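ERPC (Borrelia burgdorferi, PDB 4BXM) is an outer surface lipoprotein of the Lyme disease spirochaete that acquires host complement regulators, probably including factor H, and so probably helps the bacterium resist complement. Local coordinates at residues 36-44 and 51-59; 120-131 and 143-152. One frame throughout, in Å; residues are numbered along the deposited sequence.

Contact 1: residues 36-44 and 51-59; sequences ADLGDLVVR and ETGLNVGKG
Leu38 reaches across to Leu54 and Val56 at one end of an antiparallel beta hairpin formed by strands 35-45 and 50-56. The leucine branches divide the work: CD2 of Leu38 meets CD2 of Leu54 at 4.0 Å, the two side chains crossing at about a right angle, while CG of Leu38 lies 3.9 Å from CG2 of Val56. With its CG swung anti to the backbone N (chi1 179°), Leu38 sends both methyls over the neighbouring strand. Tyr100 adds to this apolar patch. A water donates to Leu38 O at 2.8 Å.

Farther along, the face carrying Leu41, Val43, Thr52 and Leu54 is buried. CD1 of Leu41 slants onto CB of Thr52 at 3.7 Å, whereas the Val43 and Thr52 side chains stand alongside each other, their CG2 methyls 4.1 Å apart. The Thr52 hydroxyl is bonded to the carbonyl oxygen of Phe72 on the next strand.

Six backbone hydrogen bonds, paired at Asp40-Asn55, Val42-Gly53 and Arg44-Glu51, fix the register; the one from Asn55 N to Asp40 O is nearly straight (175°). Leu38 and Gly39 form a classic beta bulge opposite Ile26 of strand 21-29. On the other face, CG2 of Val42 packs against ND2 of Asn55 at 3.6 Å, and OD1 of the same amide is hydrogen-bonded to OG1 of Thr68.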
# COMPACT_ATOMS: atom_id res chain seq x y z
N ALA A 36 -8.45 1.27 11.29
CA ALA A 36 -7.56 2.13 12.10
C ALA A 36 -6.62 2.90 11.16
O ALA A 36 -6.30 2.40 10.06
CB ALA A 36 -6.73 1.27 13.04
N ASP A 37 -6.17 4.09 11.57
CA ASP A 37 -5.17 4.83 10.80
C ASP A 37 -3.88 4.05 11.05
O ASP A 37 -3.59 3.77 12.22
CB ASP A 37 -4.97 6.23 11.36
CG ASP A 37 -6.21 7.04 11.33
OD1 ASP A 37 -6.98 6.95 10.35
OD2 ASP A 37 -6.41 7.78 12.31
N LEU A 38 -3.13 3.64 10.03
CA LEU A 38 -1.88 2.92 10.30
C LEU A 38 -0.61 3.79 10.26
O LEU A 38 0.23 3.75 11.17
CB LEU A 38 -1.73 1.71 9.37
CG LEU A 38 -0.44 0.90 9.54
CD1 LEU A 38 -0.33 0.28 10.93
CD2 LEU A 38 -0.28 -0.15 8.44
N GLY A 39 -0.46 4.57 9.19
CA GLY A 39 0.72 5.40 9.04
C GLY A 39 0.71 6.06 7.69
O GLY A 39 -0.38 6.38 7.09
N ASP A 40 1.92 6.26 7.19
CA ASP A 40 2.13 6.80 5.87
C ASP A 40 2.55 5.76 4.84
O ASP A 40 3.40 4.95 5.13
CB ASP A 40 3.26 7.83 5.95
CG ASP A 40 2.80 9.15 6.61
OD1 ASP A 40 1.58 9.39 6.73
OD2 ASP A 40 3.68 9.95 6.92
N LEU A 41 2.03 5.89 3.62
CA LEU A 41 2.55 5.19 2.47
C LEU A 41 3.26 6.18 1.56
O LEU A 41 2.66 7.10 1.02
CB LEU A 41 1.46 4.40 1.71
CG LEU A 41 1.97 3.48 0.57
CD1 LEU A 41 2.64 2.27 1.12
CD2 LEU A 41 0.83 3.02 -0.32
N VAL A 42 4.56 5.95 1.38
CA VAL A 42 5.43 6.70 0.47
C VAL A 42 5.48 5.97 -0.90
O VAL A 42 5.85 4.82 -0.91
CB VAL A 42 6.84 6.81 1.07
CG1 VAL A 42 7.78 7.64 0.18
CG2 VAL A 42 6.77 7.44 2.43
N VAL A 43 5.09 6.63 -1.99
CA VAL A 43 5.07 6.12 -3.31
C VAL A 43 6.12 6.77 -4.22
O VAL A 43 6.06 8.00 -4.39
CB VAL A 43 3.69 6.34 -3.90
CG1 VAL A 43 3.63 5.66 -5.26
CG2 VAL A 43 2.64 5.75 -2.95
N ARG A 44 7.10 6.00 -4.75
CA ARG A 44 8.24 6.58 -5.50
C ARG A 44 8.34 5.97 -6.86
O ARG A 44 8.43 4.70 -6.99
CB ARG A 44 9.55 6.25 -4.76
CG ARG A 44 10.78 6.63 -5.56
CD ARG A 44 12.08 6.39 -4.81
NE ARG A 44 12.23 7.31 -3.70
CZ ARG A 44 13.37 7.72 -3.19
NH1 ARG A 44 14.53 7.33 -3.69
NH2 ARG A 44 13.34 8.69 -2.27
N GLU A 51 8.27 1.77 -6.34
CA GLU A 51 8.43 1.23 -4.98
C GLU A 51 7.56 1.98 -3.98
O GLU A 51 7.38 3.23 -4.04
CB GLU A 51 9.91 1.20 -4.55
CG GLU A 51 10.14 0.74 -3.08
CD GLU A 51 11.61 0.48 -2.70
OE1 GLU A 51 12.49 0.66 -3.58
OE2 GLU A 51 11.91 0.07 -1.52
N THR A 52 6.92 1.25 -3.06
CA THR A 52 6.24 1.90 -1.96
C THR A 52 6.87 1.50 -0.67
O THR A 52 7.33 0.36 -0.47
CB THR A 52 4.73 1.60 -1.90
OG1 THR A 52 4.49 0.19 -1.65
CG2 THR A 52 4.10 1.96 -3.22
N GLY A 53 6.81 2.41 0.27
CA GLY A 53 7.35 2.17 1.58
C GLY A 53 6.35 2.63 2.64
O GLY A 53 5.54 3.51 2.44
N LEU A 54 6.36 1.94 3.74
CA LEU A 54 5.48 2.24 4.81
C LEU A 54 6.25 2.73 6.01
O LEU A 54 7.23 2.13 6.38
CB LEU A 54 4.71 0.97 5.18
CG LEU A 54 3.73 0.92 6.37
CD1 LEU A 54 2.46 1.68 6.06
CD2 LEU A 54 3.32 -0.56 6.64
N ASN A 55 5.79 3.83 6.56
CA ASN A 55 6.29 4.47 7.74
C ASN A 55 5.20 4.41 8.78
O ASN A 55 4.13 4.88 8.56
CB ASN A 55 6.61 5.91 7.44
CG ASN A 55 7.84 6.06 6.61
OD1 ASN A 55 8.69 5.23 6.62
ND2 ASN A 55 7.91 7.10 5.87
N VAL A 56 5.48 3.78 9.89
CA VAL A 56 4.48 3.60 10.91
C VAL A 56 5.01 4.00 12.25
O VAL A 56 5.95 3.48 12.71
CB VAL A 56 3.98 2.17 10.99
CG1 VAL A 56 2.97 2.01 12.10
CG2 VAL A 56 3.35 1.76 9.70
N GLY A 57 4.33 4.93 12.86
CA GLY A 57 4.63 5.31 14.20
C GLY A 57 5.67 6.35 14.44
O GLY A 57 6.39 6.78 13.59
N LYS A 58 5.69 6.71 15.70
CA LYS A 58 6.53 7.68 16.36
C LYS A 58 7.95 7.79 15.94
O LYS A 58 8.66 6.81 15.92
CB LYS A 58 6.52 7.31 17.86
CG LYS A 58 7.62 6.35 18.37
CD LYS A 58 7.67 5.01 17.67
CE LYS A 58 7.70 3.89 18.66
NZ LYS A 58 8.86 2.99 18.44
N GLY A 59 8.39 9.01 15.69
CA GLY A 59 9.80 9.27 15.71
C GLY A 59 10.37 9.28 17.14
O GLY A 59 9.64 9.19 18.11
O HOH W 1 2.00 5.46 12.45

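Contact 2: residues 120-131 and 143-152; sequences EKIDDFEYITFL and VEYAILLEDL
Phe130 lays its ring over the start of the Tyr145 side chain, CZ of Phe130 coming 3.5 Å from CB of Tyr145, on the buried side of the antiparallel hairpin of strands 125-134 and 142-148. The CB sits over one face of the Phe130 ring in a CH-pi contact, and CD1 of Ile147 approaches the edge of the same ring. The two aromatic planes are only 27° apart but slid past each other, with little overlap. A chi1 of 56° holds the Phe130 ring above its own backbone and over the partner strand. Next to it, CG1 of Ile128 packs on CD1 of Leu152 (3.6 Å) and on Leu149, both from helix 149-156. The Tyr127 ring is also tightly packed, CD1 of Leu148 on one face, 3.9 Å from its centroid, and CD1 of Ile122 on the other.

The solvent side is looser: Phe125 and Leu131 are exposed, and the carboxylates of Glu120 and Glu144 approach to 3.7 Å between their OE2 atoms. A water donates to both and Thr129 OG1 to Glu120 OE2, probably easing the repulsion; OE1 of Glu144 makes a long, weak ion pair with Lys29.

Within residues 125-131 and 143-148, four backbone bonds pair Ile128-Ile147 and Phe130-Tyr145; a fifth, Leu149 N to Glu126 O (2.9 Å), ties helix 149-156 to the hairpin. Strand 114-122 flanks strand 125-134, while strand 21-29 borders strand 142-148.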
# COMPACT_ATOMS: atom_id res chain seq x y z
N GLU A 120 -14.34 2.03 -2.40
CA GLU A 120 -15.38 1.86 -1.38
C GLU A 120 -15.52 3.11 -0.52
O GLU A 120 -14.57 3.86 -0.31
CB GLU A 120 -15.07 0.65 -0.51
CG GLU A 120 -15.05 -0.64 -1.31
CD GLU A 120 -15.03 -1.86 -0.45
OE1 GLU A 120 -16.14 -2.30 -0.03
OE2 GLU A 120 -13.90 -2.37 -0.20
N LYS A 121 -16.72 3.32 -0.01
CA LYS A 121 -17.06 4.43 0.89
C LYS A 121 -16.84 4.07 2.34
O LYS A 121 -17.25 3.02 2.76
CB LYS A 121 -18.52 4.76 0.73
CG LYS A 121 -18.82 5.64 -0.46
CD LYS A 121 -20.11 6.44 -0.24
CE LYS A 121 -20.12 7.78 -0.98
NZ LYS A 121 -19.78 7.63 -2.42
N ILE A 122 -16.17 4.91 3.10
CA ILE A 122 -16.07 4.73 4.53
C ILE A 122 -16.40 6.09 5.15
O ILE A 122 -15.65 7.07 4.94
CB ILE A 122 -14.65 4.37 4.99
CG1 ILE A 122 -14.02 3.28 4.13
CG2 ILE A 122 -14.68 3.90 6.44
CD1 ILE A 122 -12.58 2.97 4.51
N ASP A 123 -17.50 6.16 5.92
CA ASP A 123 -17.92 7.42 6.59
C ASP A 123 -18.03 8.50 5.54
O ASP A 123 -17.49 9.60 5.67
CB ASP A 123 -16.92 7.88 7.66
CG ASP A 123 -16.77 6.88 8.80
OD1 ASP A 123 -17.70 6.06 8.98
OD2 ASP A 123 -15.72 6.92 9.51
N ASP A 124 -18.66 8.13 4.44
CA ASP A 124 -18.98 9.08 3.36
C ASP A 124 -17.87 9.50 2.38
O ASP A 124 -18.17 10.09 1.32
CB ASP A 124 -19.62 10.36 3.91
CG ASP A 124 -20.78 10.81 3.08
OD1 ASP A 124 -21.79 10.07 3.08
OD2 ASP A 124 -20.68 11.85 2.39
N PHE A 125 -16.61 9.18 2.70
CA PHE A 125 -15.49 9.45 1.79
C PHE A 125 -15.09 8.18 0.98
O PHE A 125 -15.13 7.07 1.50
CB PHE A 125 -14.32 9.98 2.59
CG PHE A 125 -14.50 11.39 3.06
CD1 PHE A 125 -15.18 11.66 4.26
CD2 PHE A 125 -14.03 12.46 2.29
CE1 PHE A 125 -15.36 12.97 4.70
CE2 PHE A 125 -14.20 13.77 2.72
CZ PHE A 125 -14.87 14.03 3.93
N GLU A 126 -14.72 8.36 -0.27
CA GLU A 126 -14.26 7.28 -1.15
C GLU A 126 -12.78 6.91 -0.87
O GLU A 126 -11.87 7.76 -0.93
CB GLU A 126 -14.42 7.71 -2.60
CG GLU A 126 -15.85 8.00 -2.97
CD GLU A 126 -16.05 8.00 -4.48
OE1 GLU A 126 -15.52 8.90 -5.19
OE2 GLU A 126 -16.72 7.10 -5.00
N TYR A 127 -12.56 5.66 -0.48
CA TYR A 127 -11.21 5.13 -0.34
C TYR A 127 -10.92 4.03 -1.40
O TYR A 127 -11.84 3.38 -1.90
CB TYR A 127 -11.03 4.55 1.02
CG TYR A 127 -11.10 5.54 2.12
CD1 TYR A 127 -12.32 6.09 2.51
CD2 TYR A 127 -9.96 5.90 2.81
CE1 TYR A 127 -12.40 6.99 3.55
CE2 TYR A 127 -10.01 6.81 3.85
CZ TYR A 127 -11.24 7.35 4.21
OH TYR A 127 -11.25 8.23 5.23
N ILE A 128 -9.64 3.85 -1.71
CA ILE A 128 -9.19 2.72 -2.52
C ILE A 128 -8.93 1.72 -1.51
O ILE A 128 -8.30 2.05 -0.49
CB ILE A 128 -7.90 3.03 -3.29
CG1 ILE A 128 -8.20 3.86 -4.55
CG2 ILE A 128 -7.18 1.76 -3.76
CD1 ILE A 128 -8.82 3.09 -5.70
N THR A 129 -9.48 0.50 -1.68
CA THR A 129 -9.20 -0.54 -0.65
C THR A 129 -8.55 -1.69 -1.30
O THR A 129 -8.83 -1.94 -2.46
CB THR A 129 -10.45 -1.16 -0.00
OG1 THR A 129 -11.25 -1.68 -1.08
CG2 THR A 129 -11.18 -0.07 0.80
N PHE A 130 -7.76 -2.42 -0.54
CA PHE A 130 -7.24 -3.66 -1.14
C PHE A 130 -6.87 -4.62 -0.07
O PHE A 130 -6.51 -4.25 1.08
CB PHE A 130 -6.01 -3.41 -2.10
CG PHE A 130 -4.85 -2.68 -1.46
CD1 PHE A 130 -4.87 -1.29 -1.33
CD2 PHE A 130 -3.77 -3.35 -0.95
CE1 PHE A 130 -3.81 -0.59 -0.75
CE2 PHE A 130 -2.69 -2.65 -0.35
CZ PHE A 130 -2.72 -1.27 -0.24
N LEU A 131 -6.87 -5.90 -0.44
CA LEU A 131 -6.33 -6.89 0.47
C LEU A 131 -4.78 -7.10 0.35
O LEU A 131 -4.20 -7.07 -0.75
CB LEU A 131 -7.03 -8.24 0.19
CG LEU A 131 -8.54 -8.45 0.35
CD1 LEU A 131 -8.91 -9.88 -0.14
CD2 LEU A 131 -9.07 -8.29 1.78
N VAL A 143 -5.32 -9.13 5.95
CA VAL A 143 -5.36 -7.69 6.23
C VAL A 143 -5.98 -6.94 5.05
O VAL A 143 -5.88 -7.34 3.86
CB VAL A 143 -3.90 -7.25 6.51
CG1 VAL A 143 -3.22 -7.03 5.16
CG2 VAL A 143 -3.77 -5.99 7.36
N GLU A 144 -6.65 -5.85 5.33
CA GLU A 144 -7.20 -5.05 4.27
C GLU A 144 -6.71 -3.62 4.46
O GLU A 144 -6.54 -3.17 5.60
CB GLU A 144 -8.72 -5.11 4.29
CG GLU A 144 -9.39 -4.53 3.05
CD GLU A 144 -10.90 -4.40 3.17
OE1 GLU A 144 -11.46 -5.12 4.04
OE2 GLU A 144 -11.53 -3.61 2.40
N TYR A 145 -6.48 -2.91 3.38
CA TYR A 145 -5.88 -1.60 3.48
C TYR A 145 -6.81 -0.63 2.80
O TYR A 145 -7.49 -0.99 1.87
CB TYR A 145 -4.45 -1.50 2.85
CG TYR A 145 -3.40 -2.23 3.62
CD1 TYR A 145 -2.76 -1.62 4.68
CD2 TYR A 145 -3.04 -3.51 3.30
CE1 TYR A 145 -1.82 -2.30 5.44
CE2 TYR A 145 -2.06 -4.16 4.00
CZ TYR A 145 -1.44 -3.55 5.07
OH TYR A 145 -0.50 -4.19 5.87
N ALA A 146 -6.78 0.63 3.25
CA ALA A 146 -7.48 1.72 2.56
C ALA A 146 -6.74 3.04 2.56
O ALA A 146 -5.99 3.39 3.50
CB ALA A 146 -8.89 1.91 3.13
N ILE A 147 -6.93 3.74 1.46
CA ILE A 147 -6.24 5.01 1.21
C ILE A 147 -7.24 5.95 0.57
O ILE A 147 -7.90 5.60 -0.39
CB ILE A 147 -5.07 4.88 0.19
CG1 ILE A 147 -3.95 4.05 0.77
CG2 ILE A 147 -4.58 6.27 -0.16
CD1 ILE A 147 -2.98 3.41 -0.20
N LEU A 148 -7.25 7.20 1.00
CA LEU A 148 -8.18 8.14 0.40
C LEU A 148 -8.06 8.30 -1.11
O LEU A 148 -7.02 8.55 -1.68
CB LEU A 148 -8.07 9.51 1.11
CG LEU A 148 -9.21 10.51 0.94
CD1 LEU A 148 -10.53 9.95 1.49
CD2 LEU A 148 -8.82 11.79 1.66
N LEU A 149 -9.16 8.16 -1.79
CA LEU A 149 -9.15 8.14 -3.23
C LEU A 149 -8.66 9.44 -3.83
O LEU A 149 -7.95 9.44 -4.86
CB LEU A 149 -10.55 7.79 -3.75
CG LEU A 149 -10.69 7.97 -5.26
CD1 LEU A 149 -9.76 7.06 -6.05
CD2 LEU A 149 -12.13 7.70 -5.61
N GLU A 150 -9.02 10.57 -3.18
CA GLU A 150 -8.63 11.88 -3.71
C GLU A 150 -7.18 12.14 -3.58
O GLU A 150 -6.62 12.70 -4.46
CB GLU A 150 -9.42 13.01 -3.03
CG GLU A 150 -10.70 13.27 -3.84
CD GLU A 150 -10.37 13.68 -5.29
OE1 GLU A 150 -9.51 14.59 -5.44
OE2 GLU A 150 -10.92 13.08 -6.26
N ASP A 151 -6.60 11.70 -2.47
CA ASP A 151 -5.13 11.75 -2.26
C ASP A 151 -4.33 11.10 -3.38
O ASP A 151 -3.31 11.65 -3.79
CB ASP A 151 -4.72 11.07 -0.97
CG ASP A 151 -5.05 11.89 0.25
OD1 ASP A 151 -5.26 13.11 0.05
OD2 ASP A 151 -5.09 11.28 1.39
N LEU A 152 -4.80 9.92 -3.86
CA LEU A 152 -4.15 9.18 -4.93
C LEU A 152 -4.35 9.85 -6.27
O LEU A 152 -3.41 10.02 -7.04
CB LEU A 152 -4.69 7.72 -4.96
CG LEU A 152 -4.24 6.82 -3.80
CD1 LEU A 152 -5.10 5.56 -3.66
CD2 LEU A 152 -2.77 6.42 -3.99
O HOH W 2 -14.10 -2.78 2.59
O HOH W 3 -11.63 10.28 -1.47

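Both contacts belong to one antiparallel sheet, in which strand 21-29 lies between the two hairpins: strand 142-148 of contact 2 borders it on one side and strand 35-45 of contact 1 on the other. Their centres are about 15 Å apart. Both strands of contact 1 precede those of contact 2 in the sequence, so the last strand pairs with the first strand, 21-29. Side chains bridge the intervening strand, CD2 of Leu41 meeting CD1 of Ile147 at 3.8 Å and CD2 of Leu38 packing on Tyr145. The two hairpins are thereby joined by apolar packing across the intervening strand, bringing early and late parts of this surface protein into one compact fold.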